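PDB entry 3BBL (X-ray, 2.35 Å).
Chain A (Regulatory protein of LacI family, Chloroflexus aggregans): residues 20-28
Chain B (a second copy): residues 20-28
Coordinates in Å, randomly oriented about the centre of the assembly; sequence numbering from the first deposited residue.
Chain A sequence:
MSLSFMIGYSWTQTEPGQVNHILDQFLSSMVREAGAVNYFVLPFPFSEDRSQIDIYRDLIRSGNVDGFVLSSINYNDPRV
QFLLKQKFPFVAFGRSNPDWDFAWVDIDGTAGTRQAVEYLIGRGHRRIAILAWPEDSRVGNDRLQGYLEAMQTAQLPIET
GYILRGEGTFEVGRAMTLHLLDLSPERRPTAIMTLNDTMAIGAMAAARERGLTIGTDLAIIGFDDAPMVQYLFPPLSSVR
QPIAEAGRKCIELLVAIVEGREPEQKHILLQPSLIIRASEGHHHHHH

Chain A, residues 20-28: NHILDQFLS
Chain B 20-28: NHILDQFLS

The two stretches are copies of one segment related by an exact two-fold axis, so every contact occurs twice or joins a residue to its own mate. In chain A, and equally in chain B, Asn A20 and His A21 are extended (phi/psi -105/140° and -139/88°), Ile A22 turns the chain at the N-cap position (-84/10°), and residues 23-28 form a helix that continues beyond the stretch, with phi near -60° and psi between -43° and -55°. Its first turn is set by hydrogen bonds from Phe A26 N to Ile A22 O (2.9 Å) and from Leu A27 N to Leu A23 O (2.8 Å), repeated in chain B. The helix axes approach to 10.7 Å, with 59° between their N-to-C directions. In register, the CA atoms of His A21 and His B21 lie 7.2 Å apart, and those of Leu A23 and Asp B24 6.6 Å, as in the reciprocal pair.

The contact buries 440 Å², both sides summed, and rests on His A21, Leu A23, Asp A24, Leu A27 and their chain B mates, whose CA-to-CB bonds all point toward the partner. Both leucines adopt the tp rotamer. Leu A23 CD2 packs 3.5 Å from Asp B24 CA and 4.2 Å from Leu B23 CD2, placing a methyl against the partner backbone at the start of its helix. One turn on, Leu A27 CD2 meets Leu B27 CD2 at 3.5 Å, an apolar self-pairing.

His A21 (chi1 m, chi2 -117°) presents its ring edge to Asp B24 (chi1 t, chi2 65°), but ND1 of His A21 stays 3.8 Å from Asp B24 OD2, too far for a hydrogen bond; ND1 is buried without a partner, whereas both carboxylate oxygens are hydrogen-bonded elsewhere in the structure. No hydrogen bond links the stretches; the apolar side-chain pairs between them are Leu A23–Leu B23 and Leu A27–Leu B27. Ile A22 points away, and Phe A26 lies out of reach.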

ATOM      1  N   ASN A  20       3.361   5.051  -1.446  1.00 59.67           N
ATOM      2  CA  ASN A  20       3.812   4.079  -0.457  1.00 61.13           C
ATOM      3  C   ASN A  20       2.858   3.900   0.727  1.00 61.45           C
ATOM      4  O   ASN A  20       2.266   4.864   1.228  1.00 61.92           O
ATOM      5  CB  ASN A  20       5.212   4.461   0.031  1.00 61.50           C
ATOM      6  CG  ASN A  20       5.881   3.339   0.793  1.00 62.65           C
ATOM      7  OD1 ASN A  20       5.545   2.160   0.600  1.00 62.87           O
ATOM      8  ND2 ASN A  20       6.839   3.685   1.652  1.00 63.11           N
ATOM      9  N   HIS A  21       2.709   2.646   1.148  1.00 60.85           N
ATOM     10  CA  HIS A  21       1.854   2.274   2.272  1.00 59.57           C
ATOM     11  C   HIS A  21       2.586   1.222   3.097  1.00 57.23           C
ATOM     12  O   HIS A  21       2.437   0.018   2.866  1.00 57.28           O
ATOM     13  CB  HIS A  21       0.526   1.703   1.768  1.00 61.42           C
ATOM     14  CG  HIS A  21      -0.270   2.667   0.946  1.00 64.17           C
ATOM     15  ND1 HIS A  21      -1.514   3.121   1.332  1.00 65.79           N
ATOM     16  CD2 HIS A  21       0.006   3.278  -0.229  1.00 64.99           C
ATOM     17  CE1 HIS A  21      -1.968   3.971   0.429  1.00 66.37           C
ATOM     18  NE2 HIS A  21      -1.065   4.086  -0.529  1.00 66.53           N
ATOM     19  N   ILE A  22       3.391   1.681   4.050  1.00 53.62           N
ATOM     20  CA  ILE A  22       4.143   0.776   4.902  1.00 50.39           C
ATOM     21  C   ILE A  22       3.311   0.273   6.081  1.00 47.26           C
ATOM     22  O   ILE A  22       3.841  -0.348   6.998  1.00 46.43           O
ATOM     23  CB  ILE A  22       5.422   1.448   5.449  1.00 50.46           C
ATOM     24  CG1 ILE A  22       5.054   2.657   6.304  1.00 48.86           C
ATOM     25  CG2 ILE A  22       6.333   1.848   4.291  1.00 51.58           C
ATOM     26  CD1 ILE A  22       6.230   3.250   7.039  1.00 47.56           C
ATOM     27  N   LEU A  23       2.013   0.550   6.064  1.00 43.26           N
ATOM     28  CA  LEU A  23       1.147   0.084   7.134  1.00 41.37           C
ATOM     29  C   LEU A  23       1.198  -1.431   7.120  1.00 40.14           C
ATOM     30  O   LEU A  23       1.330  -2.074   8.157  1.00 38.19           O
ATOM     31  CB  LEU A  23      -0.300   0.524   6.905  1.00 39.90           C
ATOM     32  CG  LEU A  23      -1.299  -0.183   7.830  1.00 38.88           C
ATOM     33  CD1 LEU A  23      -1.169   0.371   9.247  1.00 36.49           C
ATOM     34  CD2 LEU A  23      -2.705   0.008   7.313  1.00 38.99           C
ATOM     35  N   ASP A  24       1.096  -1.986   5.919  1.00 39.80           N
ATOM     36  CA  ASP A  24       1.116  -3.423   5.728  1.00 39.65           C
ATOM     37  C   ASP A  24       2.395  -4.073   6.236  1.00 37.75           C
ATOM     38  O   ASP A  24       2.333  -5.085   6.922  1.00 37.93           O
ATOM     39  CB  ASP A  24       0.920  -3.755   4.252  1.00 43.61           C
ATOM     40  CG  ASP A  24       1.004  -5.240   3.979  1.00 47.68           C
ATOM     41  OD1 ASP A  24       0.128  -5.988   4.464  1.00 49.22           O
ATOM     42  OD2 ASP A  24       1.951  -5.661   3.282  1.00 51.74           O
ATOM     43  N   GLN A  25       3.549  -3.498   5.910  1.00 35.37           N
ATOM     44  CA  GLN A  25       4.821  -4.064   6.361  1.00 34.86           C
ATOM     45  C   GLN A  25       4.978  -3.965   7.877  1.00 31.99           C
ATOM     46  O   GLN A  25       5.327  -4.935   8.547  1.00 29.62           O
ATOM     47  CB  GLN A  25       6.005  -3.345   5.713  1.00 36.69           C
ATOM     48  CG  GLN A  25       6.166  -3.548   4.225  1.00 42.81           C
ATOM     49  CD  GLN A  25       7.353  -2.772   3.663  1.00 44.99           C
ATOM     50  OE1 GLN A  25       7.416  -1.545   3.775  1.00 46.93           O
ATOM     51  NE2 GLN A  25       8.294  -3.485   3.057  1.00 45.74           N
ATOM     52  N   PHE A  26       4.716  -2.774   8.401  1.00 29.27           N
ATOM     53  CA  PHE A  26       4.842  -2.491   9.821  1.00 28.47           C
ATOM     54  C   PHE A  26       3.855  -3.249  10.716  1.00 28.06           C
ATOM     55  O   PHE A  26       4.264  -3.945  11.648  1.00 27.09           O
ATOM     56  CB  PHE A  26       4.686  -0.989  10.044  1.00 26.48           C
ATOM     57  CG  PHE A  26       5.189  -0.519  11.368  1.00 26.26           C
ATOM     58  CD1 PHE A  26       6.538  -0.621  11.685  1.00 23.93           C
ATOM     59  CD2 PHE A  26       4.317   0.033  12.301  1.00 25.99           C
ATOM     60  CE1 PHE A  26       7.022  -0.176  12.922  1.00 25.02           C
ATOM     61  CE2 PHE A  26       4.783   0.480  13.537  1.00 26.81           C
ATOM     62  CZ  PHE A  26       6.147   0.374  13.847  1.00 25.94           C
ATOM     63  N   LEU A  27       2.563  -3.110  10.432  1.00 27.10           N
ATOM     64  CA  LEU A  27       1.545  -3.769  11.233  1.00 27.77           C
ATOM     65  C   LEU A  27       1.574  -5.291  11.107  1.00 29.29           C
ATOM     66  O   LEU A  27       1.462  -6.002  12.110  1.00 30.19           O
ATOM     67  CB  LEU A  27       0.155  -3.233  10.881  1.00 25.20           C
ATOM     68  CG  LEU A  27      -1.014  -3.774  11.715  1.00 26.04           C
ATOM     69  CD1 LEU A  27      -0.776  -3.527  13.206  1.00 22.36           C
ATOM     70  CD2 LEU A  27      -2.297  -3.108  11.265  1.00 22.99           C
ATOM     71  N   SER A  28       1.726  -5.798   9.887  1.00 29.44           N
ATOM     72  CA  SER A  28       1.780  -7.246   9.695  1.00 29.59           C
ATOM     73  C   SER A  28       2.911  -7.806  10.541  1.00 28.32           C
ATOM     74  O   SER A  28       2.742  -8.788  11.259  1.00 28.82           O
ATOM     75  CB  SER A  28       2.022  -7.599   8.226  1.00 28.83           C
ATOM     76  OG  SER A  28       0.903  -7.257   7.435  1.00 30.60           O
TER
ATOM     77  N   ASN B  20      -0.834  -3.006  -5.401  1.00 59.67           N
ATOM     78  CA  ASN B  20      -1.955  -2.576  -4.573  1.00 61.13           C
ATOM     79  C   ASN B  20      -1.959  -3.173  -3.164  1.00 61.45           C
ATOM     80  O   ASN B  20      -1.627  -4.346  -2.960  1.00 61.92           O
ATOM     81  CB  ASN B  20      -3.269  -2.888  -5.295  1.00 61.50           C
ATOM     82  CG  ASN B  20      -4.451  -2.181  -4.669  1.00 62.65           C
ATOM     83  OD1 ASN B  20      -4.285  -1.141  -4.014  1.00 62.87           O
ATOM     84  ND2 ASN B  20      -5.651  -2.723  -4.872  1.00 63.11           N
ATOM     85  N   HIS B  21      -2.322  -2.333  -2.196  1.00 60.85           N
ATOM     86  CA  HIS B  21      -2.400  -2.717  -0.789  1.00 59.57           C
ATOM     87  C   HIS B  21      -3.657  -2.089  -0.195  1.00 57.23           C
ATOM     88  O   HIS B  21      -3.618  -0.975   0.335  1.00 57.28           O
ATOM     89  CB  HIS B  21      -1.167  -2.222  -0.030  1.00 61.42           C
ATOM     90  CG  HIS B  21       0.120  -2.788  -0.540  1.00 64.17           C
ATOM     91  ND1 HIS B  21       0.937  -3.589   0.232  1.00 65.79           N
ATOM     92  CD2 HIS B  21       0.723  -2.688  -1.746  1.00 64.99           C
ATOM     93  CE1 HIS B  21       1.987  -3.956  -0.480  1.00 66.37           C
ATOM     94  NE2 HIS B  21       1.882  -3.425  -1.685  1.00 66.53           N
ATOM     95  N   ILE B  22      -4.774  -2.801  -0.302  1.00 53.62           N
ATOM     96  CA  ILE B  22      -6.035  -2.308   0.225  1.00 50.39           C
ATOM     97  C   ILE B  22      -6.189  -2.603   1.716  1.00 47.26           C
ATOM     98  O   ILE B  22      -7.265  -2.424   2.280  1.00 46.43           O
ATOM     99  CB  ILE B  22      -7.238  -2.919  -0.526  1.00 50.46           C
ATOM    100  CG1 ILE B  22      -7.249  -4.435  -0.355  1.00 48.86           C
ATOM    101  CG2 ILE B  22      -7.178  -2.532  -2.003  1.00 51.58           C
ATOM    102  CD1 ILE B  22      -8.499  -5.088  -0.888  1.00 47.56           C
ATOM    103  N   LEU B  23      -5.119  -3.065   2.353  1.00 43.26           N
ATOM    104  CA  LEU B  23      -5.173  -3.344   3.777  1.00 41.37           C
ATOM    105  C   LEU B  23      -5.477  -2.034   4.477  1.00 40.14           C
ATOM    106  O   LEU B  23      -6.321  -1.966   5.366  1.00 38.19           O
ATOM    107  CB  LEU B  23      -3.831  -3.868   4.289  1.00 39.90           C
ATOM    108  CG  LEU B  23      -3.739  -3.896   5.821  1.00 38.88           C
ATOM    109  CD1 LEU B  23      -4.594  -5.037   6.368  1.00 36.49           C
ATOM    110  CD2 LEU B  23      -2.299  -4.060   6.248  1.00 38.99           C
ATOM    111  N   ASP B  24      -4.775  -0.992   4.050  1.00 39.80           N
ATOM    112  CA  ASP B  24      -4.933   0.332   4.617  1.00 39.65           C
ATOM    113  C   ASP B  24      -6.351   0.869   4.486  1.00 37.75           C
ATOM    114  O   ASP B  24      -6.898   1.389   5.450  1.00 37.93           O
ATOM    115  CB  ASP B  24      -3.952   1.300   3.964  1.00 43.61           C
ATOM    116  CG  ASP B  24      -4.120   2.717   4.466  1.00 47.68           C
ATOM    117  OD1 ASP B  24      -3.866   2.962   5.664  1.00 49.22           O
ATOM    118  OD2 ASP B  24      -4.512   3.587   3.659  1.00 51.74           O
ATOM    119  N   GLN B  25      -6.949   0.745   3.304  1.00 35.37           N
ATOM    120  CA  GLN B  25      -8.312   1.238   3.099  1.00 34.86           C
ATOM    121  C   GLN B  25      -9.329   0.442   3.914  1.00 31.99           C
ATOM    122  O   GLN B  25     -10.178   1.006   4.601  1.00 29.62           O
ATOM    123  CB  GLN B  25      -8.713   1.153   1.625  1.00 36.69           C
ATOM    124  CG  GLN B  25      -7.979   2.081   0.687  1.00 42.81           C
ATOM    125  CD  GLN B  25      -8.423   1.904  -0.761  1.00 44.99           C
ATOM    126  OE1 GLN B  25      -8.319   0.813  -1.326  1.00 46.93           O
ATOM    127  NE2 GLN B  25      -8.919   2.979  -1.364  1.00 45.74           N
ATOM    128  N   PHE B  26      -9.227  -0.878   3.822  1.00 29.27           N
ATOM    129  CA  PHE B  26     -10.129  -1.789   4.506  1.00 28.47           C
ATOM    130  C   PHE B  26     -10.036  -1.756   6.036  1.00 28.06           C
ATOM    131  O   PHE B  26     -11.041  -1.543   6.718  1.00 27.09           O
ATOM    132  CB  PHE B  26      -9.872  -3.210   4.008  1.00 26.48           C
ATOM    133  CG  PHE B  26     -10.976  -4.166   4.313  1.00 26.26           C
ATOM    134  CD1 PHE B  26     -12.235  -3.991   3.751  1.00 23.93           C
ATOM    135  CD2 PHE B  26     -10.760  -5.250   5.159  1.00 25.99           C
ATOM    136  CE1 PHE B  26     -13.276  -4.888   4.025  1.00 25.02           C
ATOM    137  CE2 PHE B  26     -11.787  -6.150   5.441  1.00 26.81           C
ATOM    138  CZ  PHE B  26     -13.053  -5.966   4.868  1.00 25.94           C
ATOM    139  N   LEU B  27      -8.836  -1.969   6.567  1.00 27.10           N
ATOM    140  CA  LEU B  27      -8.645  -1.980   8.008  1.00 27.77           C
ATOM    141  C   LEU B  27      -8.865  -0.612   8.653  1.00 29.29           C
ATOM    142  O   LEU B  27      -9.511  -0.515   9.701  1.00 30.19           O
ATOM    143  CB  LEU B  27      -7.256  -2.516   8.361  1.00 25.20           C
ATOM    144  CG  LEU B  27      -6.947  -2.671   9.856  1.00 26.04           C
ATOM    145  CD1 LEU B  27      -7.984  -3.566  10.535  1.00 22.36           C
ATOM    146  CD2 LEU B  27      -5.558  -3.251  10.019  1.00 22.99           C
ATOM    147  N   SER B  28      -8.340   0.442   8.037  1.00 29.44           N
ATOM    148  CA  SER B  28      -8.528   1.782   8.589  1.00 29.59           C
ATOM    149  C   SER B  28     -10.017   2.052   8.716  1.00 28.32           C
ATOM    150  O   SER B  28     -10.494   2.510   9.750  1.00 28.82           O
ATOM    151  CB  SER B  28      -7.894   2.844   7.687  1.00 28.83           C
ATOM    152  OG  SER B  28      -6.485   2.737   7.694  1.00 30.60           O
TER